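Local coordinates for aminopeptidase C (Lactobacillus rhamnosus, PDB 4K7C), which probably removes single amino acids from the N termini of peptides, as a papain-like cysteine aminopeptidase related to bleomycin hydrolase, at residues A60-K65 / T78-I83; K90-S95 / Q246-K251; A147-Y152 / W255-Y260. All coordinates share one frame; numbering follows the deposited sequence.

Contact 1: residues A60-K65 / T78-I83; sequences AVSNQK and TMRHGI. With GOL (glycerol), chain F.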
loop_
_atom_site.group_PDB
_atom_site.type_symbol
_atom_site.label_atom_id
_atom_site.label_comp_id
_atom_site.label_asym_id
_atom_site.label_seq_id
_atom_site.Cartn_x
_atom_site.Cartn_y
_atom_site.Cartn_z
ATOM N N ALA A 60 -0.729 -12.947 -25.276
ATOM C CA ALA A 60 -1.076 -12.106 -24.166
ATOM C C ALA A 60 -2.147 -11.097 -24.548
ATOM O O ALA A 60 -2.259 -10.640 -25.715
ATOM C CB ALA A 60 0.168 -11.411 -23.582
ATOM N N VAL A 61 -2.981 -10.759 -23.541
ATOM C CA VAL A 61 -4.046 -9.763 -23.734
ATOM C C VAL A 61 -3.621 -8.294 -23.733
ATOM O O VAL A 61 -2.519 -7.903 -23.265
ATOM C CB VAL A 61 -5.187 -9.962 -22.681
ATOM C CG1 VAL A 61 -5.700 -11.437 -22.680
ATOM C CG2 VAL A 61 -4.715 -9.616 -21.275
ATOM N N SER A 62 -4.506 -7.475 -24.296
ATOM C CA SER A 62 -4.364 -6.030 -24.296
ATOM C C SER A 62 -5.261 -5.473 -23.149
ATOM O O SER A 62 -5.983 -6.235 -22.459
ATOM C CB SER A 62 -4.785 -5.461 -25.685
ATOM O OG SER A 62 -6.059 -5.929 -26.074
ATOM N N ASN A 63 -5.224 -4.172 -22.931
ATOM C CA ASN A 63 -5.924 -3.533 -21.825
ATOM C C ASN A 63 -6.340 -2.138 -22.227
ATOM O O ASN A 63 -5.494 -1.239 -22.437
ATOM C CB ASN A 63 -4.994 -3.427 -20.597
ATOM C CG ASN A 63 -5.735 -2.962 -19.366
ATOM O OD1 ASN A 63 -6.893 -2.570 -19.421
ATOM N ND2 ASN A 63 -5.050 -2.992 -18.242
ATOM N N GLN A 64 -7.649 -1.953 -22.361
ATOM C CA GLN A 64 -8.274 -0.688 -22.730
ATOM C C GLN A 64 -8.334 0.359 -21.638
ATOM O O GLN A 64 -8.603 1.535 -21.900
ATOM C CB GLN A 64 -9.676 -1.000 -23.266
ATOM C CG GLN A 64 -10.722 -1.287 -22.186
ATOM C CD GLN A 64 -11.932 -1.916 -22.750
ATOM O OE1 GLN A 64 -11.872 -2.963 -23.404
ATOM N NE2 GLN A 64 -13.029 -1.231 -22.613
ATOM N N LYS A 65 -8.055 -0.058 -20.411
ATOM C CA LYS A 65 -8.073 0.848 -19.274
ATOM C C LYS A 65 -9.409 1.537 -19.106
ATOM O O LYS A 65 -10.445 0.908 -19.379
ATOM C CB LYS A 65 -6.843 1.750 -19.345
ATOM C CG LYS A 65 -5.609 0.868 -19.288
ATOM C CD LYS A 65 -4.341 1.663 -19.040
ATOM C CE LYS A 65 -3.115 0.753 -18.907
ATOM N NZ LYS A 65 -1.841 1.536 -18.864
ATOM N N THR A 78 -8.366 -9.551 -33.322
ATOM C CA THR A 78 -8.555 -10.533 -34.426
ATOM C C THR A 78 -7.452 -10.317 -35.480
ATOM O O THR A 78 -6.809 -11.273 -35.888
ATOM C CB THR A 78 -9.938 -10.568 -35.087
ATOM O OG1 THR A 78 -10.301 -9.353 -35.737
ATOM C CG2 THR A 78 -11.032 -10.943 -33.991
HETATM N N MSE A 79 -7.167 -9.067 -35.767
HETATM C CA MSE A 79 -6.152 -8.718 -36.837
HETATM C C MSE A 79 -4.763 -9.020 -36.356
HETATM O O MSE A 79 -3.984 -9.648 -37.046
HETATM C CB MSE A 79 -6.347 -7.219 -37.087
HETATM C CG MSE A 79 -7.597 -6.955 -37.841
HETATM SE SE MSE A 79 -7.857 -5.047 -38.105
HETATM C CE MSE A 79 -9.661 -5.313 -38.674
ATOM N N ARG A 80 -4.447 -8.631 -35.116
ATOM C CA ARG A 80 -3.073 -8.797 -34.599
ATOM C C ARG A 80 -2.740 -10.249 -34.351
ATOM O O ARG A 80 -1.557 -10.599 -34.404
ATOM C CB ARG A 80 -2.832 -7.996 -33.316
ATOM C CG ARG A 80 -3.341 -8.672 -32.034
ATOM C CD ARG A 80 -3.464 -7.594 -30.972
ATOM N NE ARG A 80 -3.959 -8.100 -29.689
ATOM C CZ ARG A 80 -3.198 -8.521 -28.693
ATOM N NH1 ARG A 80 -1.873 -8.406 -28.753
ATOM N NH2 ARG A 80 -3.789 -8.958 -27.578
ATOM N N HIS A 81 -3.727 -11.095 -34.074
ATOM C CA HIS A 81 -3.371 -12.550 -33.952
ATOM C C HIS A 81 -2.943 -13.124 -35.357
ATOM O O HIS A 81 -2.066 -13.970 -35.445
ATOM C CB HIS A 81 -4.468 -13.373 -33.273
ATOM C CG HIS A 81 -4.833 -12.895 -31.900
ATOM N ND1 HIS A 81 -3.894 -12.470 -30.980
ATOM C CD2 HIS A 81 -6.035 -12.761 -31.297
ATOM C CE1 HIS A 81 -4.519 -12.097 -29.863
ATOM N NE2 HIS A 81 -5.814 -12.227 -30.049
ATOM N N GLY A 82 -3.581 -12.632 -36.422
ATOM C CA GLY A 82 -3.152 -12.912 -37.785
ATOM C C GLY A 82 -1.709 -12.495 -38.041
ATOM O O GLY A 82 -0.887 -13.297 -38.487
ATOM N N ILE A 83 -1.377 -11.266 -37.619
ATOM C CA ILE A 83 -0.019 -10.756 -37.795
ATOM C C ILE A 83 0.989 -11.557 -37.039
ATOM O O ILE A 83 2.117 -11.920 -37.558
ATOM C CB ILE A 83 0.058 -9.279 -37.368
ATOM C CG1 ILE A 83 -0.802 -8.435 -38.289
ATOM C CG2 ILE A 83 1.495 -8.775 -37.357
ATOM C CD1 ILE A 83 -0.911 -6.967 -37.860
HETATM C C1 GOL F . 0.359 -6.280 -23.690
HETATM O O1 GOL F . 1.451 -6.058 -22.800
HETATM C C2 GOL F . 0.799 -7.191 -24.845
HETATM O O2 GOL F . 1.641 -6.486 -25.789
HETATM C C3 GOL F . -0.416 -7.678 -25.642
HETATM O O3 GOL F . 0.089 -8.636 -26.563
#
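R80 reaches from its helix to the backbone of A60, and its NH2 donates a hydrogen bond of 2.9 Å to A60 O, with an angle of 155° at the hydrogen. The bond arrives in the carbonyl plane of A60, while that oxygen lies slightly tilted from the guanidinium plane. This carbonyl and the two guanidinium faces make the tight part of the contact. CB of S62 lies over one face, 4.1 Å from NH2, and CE1 of H81 sits off-centre over the opposite face, 3.7 Å above its plane. A residue as small as serine probably lets the loop come this close. N77 accepts from NE and E384 forms a salt bridge with NH2, which helps to fix the rotation of the group. Helix 70-87 matches the long central helix of papain-like peptidases, with C70, the probable nucleophile, at its N-terminal end; Q64, six residues earlier and touching C70, is placed as their oxyanion-hole glutamine. From CG to NE the arginine is extended, although CG itself lies between the backbone N and the carbonyl carbon (chi1 81°). A methionine in place of R80 would probably leave A60 O without this donor and E384 without its cationic mate. Looser are the side chains of A60 and V61, both partly exposed, whose CB atoms point away from the helix. On this side NH1 bonds to F92 O, tying the arginine to the loop 90-95, and additionally to O3 of a glycerol, probably from the crystallisation liquor, 2.9 Å from NH1.

Contact 2: residues K90-S95 / Q246-K251; sequences KDFELS and QTFFKK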
loop_
_atom_site.group_PDB
_atom_site.type_symbol
_atom_site.label_atom_id
_atom_site.label_comp_id
_atom_site.label_asym_id
_atom_site.label_seq_id
_atom_site.Cartn_x
_atom_site.Cartn_y
_atom_site.Cartn_z
ATOM N N LYS A 90 5.474 -12.409 -31.587
ATOM C CA LYS A 90 4.736 -12.795 -30.371
ATOM C C LYS A 90 4.159 -11.523 -29.673
ATOM O O LYS A 90 4.883 -10.565 -29.456
ATOM C CB LYS A 90 5.647 -13.539 -29.369
ATOM C CG LYS A 90 4.794 -14.328 -28.350
ATOM C CD LYS A 90 5.640 -15.125 -27.360
ATOM C CE LYS A 90 6.265 -14.218 -26.307
ATOM N NZ LYS A 90 7.017 -14.994 -25.273
ATOM N N ASP A 91 2.876 -11.551 -29.300
ATOM C CA ASP A 91 2.261 -10.456 -28.517
ATOM C C ASP A 91 2.192 -9.085 -29.210
ATOM O O ASP A 91 1.999 -8.000 -28.571
ATOM C CB ASP A 91 2.946 -10.313 -27.163
ATOM C CG ASP A 91 2.771 -11.572 -26.281
ATOM O OD1 ASP A 91 1.916 -12.447 -26.552
ATOM O OD2 ASP A 91 3.602 -11.692 -25.333
ATOM N N PHE A 92 2.380 -9.102 -30.511
ATOM C CA PHE A 92 2.365 -7.836 -31.256
ATOM C C PHE A 92 1.022 -7.108 -31.035
ATOM O O PHE A 92 -0.045 -7.764 -30.925
ATOM C CB PHE A 92 2.499 -8.102 -32.735
ATOM C CG PHE A 92 2.447 -6.827 -33.549
ATOM C CD1 PHE A 92 3.507 -5.934 -33.553
ATOM C CD2 PHE A 92 1.310 -6.529 -34.279
ATOM C CE1 PHE A 92 3.460 -4.754 -34.324
ATOM C CE2 PHE A 92 1.280 -5.359 -35.049
ATOM C CZ PHE A 92 2.318 -4.462 -35.022
ATOM N N GLU A 93 1.062 -5.786 -30.854
ATOM C CA GLU A 93 -0.181 -5.020 -30.727
ATOM C C GLU A 93 -0.294 -3.883 -31.773
ATOM O O GLU A 93 0.686 -3.253 -32.097
ATOM C CB GLU A 93 -0.335 -4.339 -29.356
ATOM C CG GLU A 93 -1.036 -5.023 -28.234
ATOM C CD GLU A 93 -1.152 -4.099 -26.995
ATOM O OE1 GLU A 93 -0.091 -3.840 -26.407
ATOM O OE2 GLU A 93 -2.251 -3.521 -26.701
ATOM N N LEU A 94 -1.520 -3.693 -32.263
ATOM C CA LEU A 94 -1.868 -2.540 -33.084
ATOM C C LEU A 94 -2.315 -1.400 -32.209
ATOM O O LEU A 94 -2.827 -1.652 -31.062
ATOM C CB LEU A 94 -2.973 -2.932 -34.063
ATOM C CG LEU A 94 -2.598 -4.042 -35.060
ATOM C CD1 LEU A 94 -3.799 -4.808 -35.703
ATOM C CD2 LEU A 94 -1.641 -3.482 -36.125
ATOM N N SER A 95 -2.232 -0.178 -32.741
ATOM C CA SER A 95 -2.609 1.006 -31.998
ATOM C C SER A 95 -4.129 1.154 -31.867
ATOM O O SER A 95 -4.813 1.514 -32.803
ATOM C CB SER A 95 -2.058 2.248 -32.662
ATOM O OG SER A 95 -2.392 3.412 -32.040
ATOM N N GLN A 246 -2.234 2.785 -44.405
ATOM C CA GLN A 246 -2.887 1.946 -45.408
ATOM C C GLN A 246 -2.017 0.885 -46.037
ATOM O O GLN A 246 -2.466 -0.232 -46.135
ATOM C CB GLN A 246 -3.653 2.805 -46.412
ATOM C CG GLN A 246 -4.644 3.700 -45.659
ATOM C CD GLN A 246 -5.625 4.386 -46.552
ATOM O OE1 GLN A 246 -5.489 5.579 -46.883
ATOM N NE2 GLN A 246 -6.606 3.624 -47.005
ATOM N N THR A 247 -0.753 1.183 -46.383
ATOM C CA THR A 247 0.112 0.108 -46.835
ATOM C C THR A 247 0.473 -0.937 -45.742
ATOM O O THR A 247 0.608 -2.101 -45.998
ATOM C CB THR A 247 1.383 0.620 -47.571
ATOM O OG1 THR A 247 2.147 1.424 -46.698
ATOM C CG2 THR A 247 0.961 1.412 -48.762
ATOM N N PHE A 248 0.621 -0.472 -44.512
ATOM C CA PHE A 248 0.810 -1.376 -43.364
ATOM C C PHE A 248 -0.388 -2.321 -43.267
ATOM O O PHE A 248 -0.227 -3.538 -43.202
ATOM C CB PHE A 248 0.990 -0.551 -42.081
ATOM C CG PHE A 248 1.175 -1.408 -40.888
ATOM C CD1 PHE A 248 2.421 -1.950 -40.600
ATOM C CD2 PHE A 248 0.059 -1.844 -40.149
ATOM C CE1 PHE A 248 2.570 -2.843 -39.536
ATOM C CE2 PHE A 248 0.244 -2.743 -39.106
ATOM C CZ PHE A 248 1.496 -3.240 -38.807
ATOM N N PHE A 249 -1.597 -1.789 -43.281
ATOM C CA PHE A 249 -2.746 -2.664 -43.258
ATOM C C PHE A 249 -2.715 -3.693 -44.388
ATOM O O PHE A 249 -2.913 -4.904 -44.161
ATOM C CB PHE A 249 -4.067 -1.925 -43.261
ATOM C CG PHE A 249 -5.271 -2.863 -43.201
ATOM C CD1 PHE A 249 -5.697 -3.397 -42.000
ATOM C CD2 PHE A 249 -5.928 -3.258 -44.387
ATOM C CE1 PHE A 249 -6.723 -4.321 -41.978
ATOM C CE2 PHE A 249 -7.017 -4.122 -44.352
ATOM C CZ PHE A 249 -7.388 -4.678 -43.173
ATOM N N LYS A 250 -2.532 -3.212 -45.617
ATOM C CA LYS A 250 -2.546 -4.096 -46.790
ATOM C C LYS A 250 -1.482 -5.194 -46.688
ATOM O O LYS A 250 -1.746 -6.320 -47.007
ATOM C CB LYS A 250 -2.432 -3.257 -48.090
ATOM C CG LYS A 250 -3.639 -2.331 -48.335
ATOM C CD LYS A 250 -3.526 -1.506 -49.645
ATOM C CE LYS A 250 -4.893 -1.327 -50.304
ATOM N NZ LYS A 250 -5.448 -0.077 -49.775
ATOM N N LYS A 251 -0.287 -4.882 -46.188
ATOM C CA LYS A 251 0.818 -5.848 -46.138
ATOM C C LYS A 251 0.790 -6.811 -44.962
ATOM O O LYS A 251 0.976 -8.021 -45.164
ATOM C CB LYS A 251 2.156 -5.124 -46.203
ATOM C CG LYS A 251 3.381 -6.011 -46.089
ATOM C CD LYS A 251 4.659 -5.281 -46.436
ATOM C CE LYS A 251 5.901 -6.122 -46.127
ATOM N NZ LYS A 251 7.115 -5.303 -46.405
#
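This is a small, buried apolar contact in which F92 and L94, from the loop between helices 70-87 and 96-117, meet F248 on helix 245-253. The two backbones stay well apart: the nearest CA atoms, those of L94 and F249, are 10.2 Å from each other, so long side chains have to bridge the gap. The phenylalanines do this from opposite directions. In each, CG is anti to the backbone N (chi1 178° in F92 and 180° in F248), which sends the rings out toward each other until CZ of F92 stands 4.1 Å from CZ of F248. Their approach is oblique. L94 fits closer, its CD2 methyl lying at the edge of the F248 ring, 3.6 Å from CE2; a branched leucine suits this place because its side chain also touches L76 and M79 (modelled as selenomethionine) on helix 70-87. Around F248 the aromatic cluster continues, with Y252 stacked on its ring and F228, from the neighbouring hairpin, meeting it edge-to-face. P156 touches both F92 and F248. The loop is held by polar bonds of its own: the backbones of E93 and S95 bond to K157 and V155, and S95 is the N-cap of the next helix, its OG accepting from Y98 N. Between 90-95 and 246-251 themselves, by contrast, there is only carbon against carbon. Such a contact gives no single bond to define direction, so the fit probably depends on the shapes of the three side chains and on the exclusion of water from between them.

Contact 3: residues A147-Y152 / W255-Y260; sequences ALIEKY and WNLDDY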
loop_
_atom_site.group_PDB
_atom_site.type_symbol
_atom_site.label_atom_id
_atom_site.label_comp_id
_atom_site.label_asym_id
_atom_site.label_seq_id
_atom_site.Cartn_x
_atom_site.Cartn_y
_atom_site.Cartn_z
ATOM N N ALA A 147 -15.206 0.439 -41.289
ATOM C CA ALA A 147 -15.273 1.690 -41.989
ATOM C C ALA A 147 -14.021 2.517 -41.721
ATOM O O ALA A 147 -13.470 3.156 -42.636
ATOM C CB ALA A 147 -16.489 2.498 -41.595
ATOM N N LEU A 148 -13.575 2.525 -40.448
ATOM C CA LEU A 148 -12.391 3.257 -40.086
ATOM C C LEU A 148 -11.146 2.708 -40.710
ATOM O O LEU A 148 -10.354 3.486 -41.222
ATOM C CB LEU A 148 -12.202 3.326 -38.538
ATOM C CG LEU A 148 -13.295 4.130 -37.835
ATOM C CD1 LEU A 148 -13.272 3.814 -36.346
ATOM C CD2 LEU A 148 -13.116 5.614 -38.063
ATOM N N ILE A 149 -11.022 1.387 -40.765
ATOM C CA ILE A 149 -9.838 0.763 -41.294
ATOM C C ILE A 149 -9.769 0.939 -42.812
ATOM O O ILE A 149 -8.688 1.136 -43.361
ATOM C CB ILE A 149 -9.786 -0.652 -40.788
ATOM C CG1 ILE A 149 -9.351 -0.551 -39.295
ATOM C CG2 ILE A 149 -8.765 -1.523 -41.528
ATOM C CD1 ILE A 149 -9.220 -1.880 -38.738
ATOM N N GLU A 150 -10.939 0.844 -43.460
ATOM C CA GLU A 150 -11.026 1.074 -44.901
ATOM C C GLU A 150 -10.527 2.471 -45.228
ATOM O O GLU A 150 -9.821 2.643 -46.198
ATOM C CB GLU A 150 -12.446 0.866 -45.408
ATOM C CG GLU A 150 -12.737 -0.626 -45.385
ATOM C CD GLU A 150 -14.143 -0.963 -45.767
ATOM O OE1 GLU A 150 -14.274 -1.959 -46.496
ATOM O OE2 GLU A 150 -15.078 -0.270 -45.313
ATOM N N LYS A 151 -10.877 3.458 -44.438
ATOM C CA LYS A 151 -10.565 4.835 -44.804
ATOM C C LYS A 151 -9.135 5.250 -44.351
ATOM O O LYS A 151 -8.460 6.083 -45.031
ATOM C CB LYS A 151 -11.609 5.765 -44.245
ATOM C CG LYS A 151 -11.357 7.220 -44.564
ATOM C CD LYS A 151 -12.574 8.052 -44.193
ATOM C CE LYS A 151 -12.437 9.418 -44.774
ATOM N NZ LYS A 151 -13.670 10.163 -44.510
ATOM N N TYR A 152 -8.692 4.698 -43.211
ATOM C CA TYR A 152 -7.484 5.167 -42.522
ATOM C C TYR A 152 -6.337 4.229 -42.253
ATOM O O TYR A 152 -5.215 4.639 -41.857
ATOM C CB TYR A 152 -7.875 5.831 -41.217
ATOM C CG TYR A 152 -8.727 7.066 -41.372
ATOM C CD1 TYR A 152 -8.166 8.263 -41.840
ATOM C CD2 TYR A 152 -10.061 7.094 -40.966
ATOM C CE1 TYR A 152 -8.933 9.442 -41.971
ATOM C CE2 TYR A 152 -10.832 8.267 -41.054
ATOM C CZ TYR A 152 -10.307 9.435 -41.598
ATOM O OH TYR A 152 -11.034 10.592 -41.718
ATOM N N TRP A 255 -6.638 -8.265 -45.263
ATOM C CA TRP A 255 -8.026 -8.656 -45.404
ATOM C C TRP A 255 -8.788 -7.785 -46.388
ATOM O O TRP A 255 -8.411 -6.665 -46.633
ATOM C CB TRP A 255 -8.726 -8.558 -44.043
ATOM C CG TRP A 255 -8.178 -9.386 -43.005
ATOM C CD1 TRP A 255 -7.172 -10.254 -43.093
ATOM C CD2 TRP A 255 -8.633 -9.435 -41.631
ATOM N NE1 TRP A 255 -6.954 -10.870 -41.883
ATOM C CE2 TRP A 255 -7.840 -10.362 -40.968
ATOM C CE3 TRP A 255 -9.636 -8.783 -40.938
ATOM C CZ2 TRP A 255 -8.002 -10.661 -39.587
ATOM C CZ3 TRP A 255 -9.809 -9.080 -39.563
ATOM C CH2 TRP A 255 -8.996 -10.031 -38.931
ATOM N N ASN A 256 -9.808 -8.401 -46.988
ATOM C CA ASN A 256 -10.841 -7.702 -47.690
ATOM C C ASN A 256 -11.980 -7.671 -46.711
ATOM O O ASN A 256 -12.612 -8.722 -46.425
ATOM C CB ASN A 256 -11.211 -8.410 -48.980
ATOM C CG ASN A 256 -12.346 -7.740 -49.674
ATOM O OD1 ASN A 256 -12.891 -6.727 -49.231
ATOM N ND2 ASN A 256 -12.731 -8.305 -50.789
ATOM N N LEU A 257 -12.243 -6.447 -46.265
ATOM C CA LEU A 257 -13.187 -6.170 -45.203
ATOM C C LEU A 257 -14.610 -6.461 -45.653
ATOM O O LEU A 257 -15.484 -6.744 -44.814
ATOM C CB LEU A 257 -13.007 -4.779 -44.624
ATOM C CG LEU A 257 -11.695 -4.681 -43.811
ATOM C CD1 LEU A 257 -11.437 -3.230 -43.470
ATOM C CD2 LEU A 257 -11.612 -5.557 -42.567
ATOM N N ASP A 258 -14.823 -6.555 -46.961
ATOM C CA ASP A 258 -16.076 -7.091 -47.421
ATOM C C ASP A 258 -16.403 -8.533 -47.101
ATOM O O ASP A 258 -17.572 -8.929 -47.311
ATOM C CB ASP A 258 -16.176 -6.974 -48.989
ATOM C CG ASP A 258 -16.683 -5.656 -49.440
ATOM O OD1 ASP A 258 -17.602 -5.088 -48.800
ATOM O OD2 ASP A 258 -16.174 -5.180 -50.501
ATOM N N ASP A 259 -15.388 -9.334 -46.768
ATOM C CA ASP A 259 -15.517 -10.737 -46.601
ATOM C C ASP A 259 -16.276 -11.047 -45.288
ATOM O O ASP A 259 -16.528 -12.208 -45.089
ATOM C CB ASP A 259 -14.137 -11.396 -46.458
ATOM C CG ASP A 259 -13.360 -11.480 -47.774
ATOM O OD1 ASP A 259 -13.950 -11.138 -48.787
ATOM O OD2 ASP A 259 -12.189 -11.933 -47.706
ATOM N N TYR A 260 -16.621 -10.028 -44.465
ATOM C CA TYR A 260 -17.105 -10.270 -43.027
ATOM C C TYR A 260 -18.529 -9.858 -42.871
ATOM O O TYR A 260 -18.917 -8.817 -43.346
ATOM C CB TYR A 260 -16.188 -9.569 -41.961
ATOM C CG TYR A 260 -14.763 -10.063 -42.132
ATOM C CD1 TYR A 260 -14.394 -11.309 -41.727
ATOM C CD2 TYR A 260 -13.832 -9.318 -42.841
ATOM C CE1 TYR A 260 -13.121 -11.807 -41.964
ATOM C CE2 TYR A 260 -12.536 -9.807 -43.086
ATOM C CZ TYR A 260 -12.208 -11.034 -42.661
ATOM O OH TYR A 260 -10.988 -11.534 -42.908
#
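E150 OE1 and D258 OD1, one from each segment and 5.1 Å apart, both form salt bridges with the same nitrogen, NH1 of R289. The shared arginine probably offsets the repulsion between their like charges. Just inside this charged edge of the contact, L257 packs on the helix. Its CD1 methyl touches CG of E150 at 3.5 Å and the CG2 methyl of I149 at 3.7 Å, so a single branch meets two neighbouring residues of one helical turn. L257 and E150 run antiparallel alongside one another, whereas I149 lies nearly perpendicular to the leucine. E150 serves both layers: with CG anti to the carbonyl carbon (chi1 -72°) and the chain extended beyond it, its methylene packs on CD1 while OE1 passes 3.6 Å from CB of L257 on the way to R289. A beta-branched isoleucine suits the buried side, since CG2 faces L257 while the same side chain also touches M79 on helix 70-87. Past the helical residues that pack here, K151 and Y152 reach a second subunit, where K151 NZ bonds to I5 O of that chain and Y152 packs on its L10. Across from the helix, L257 is presented by a tight bend. N256 OD1 accepts from D258 N at 3.0 Å, with the donor well above the carbonyl plane, and D259 N bonds to N256 O. This is an Asx turn opening a short 3-10 segment, 257-259, which leads the chain from helix 245-253 into strand 260-264 and seats that turn against helix 142-152.

In the fold
From the N terminus, contact 1 comes first and closes a short loop: the chain passes through 60-65, enters helix 70-87 and is tied back from there to that loop. Contact 2 opens just after the helix ends, joined to contact 1 where R80 meets F92 O and A60 N meets D91, and its second half arrives only on helix 245-253, some 150 residues later. Contact 3 begins inside this span, on helix 142-152, and ends beyond it at 255-260, so contacts 2 and 3 cross, while contact 1 precedes both in series. M79, reaching I149 and W255, and F249, packing on I149, gather helices 142-152 and 245-253 around helix 70-87.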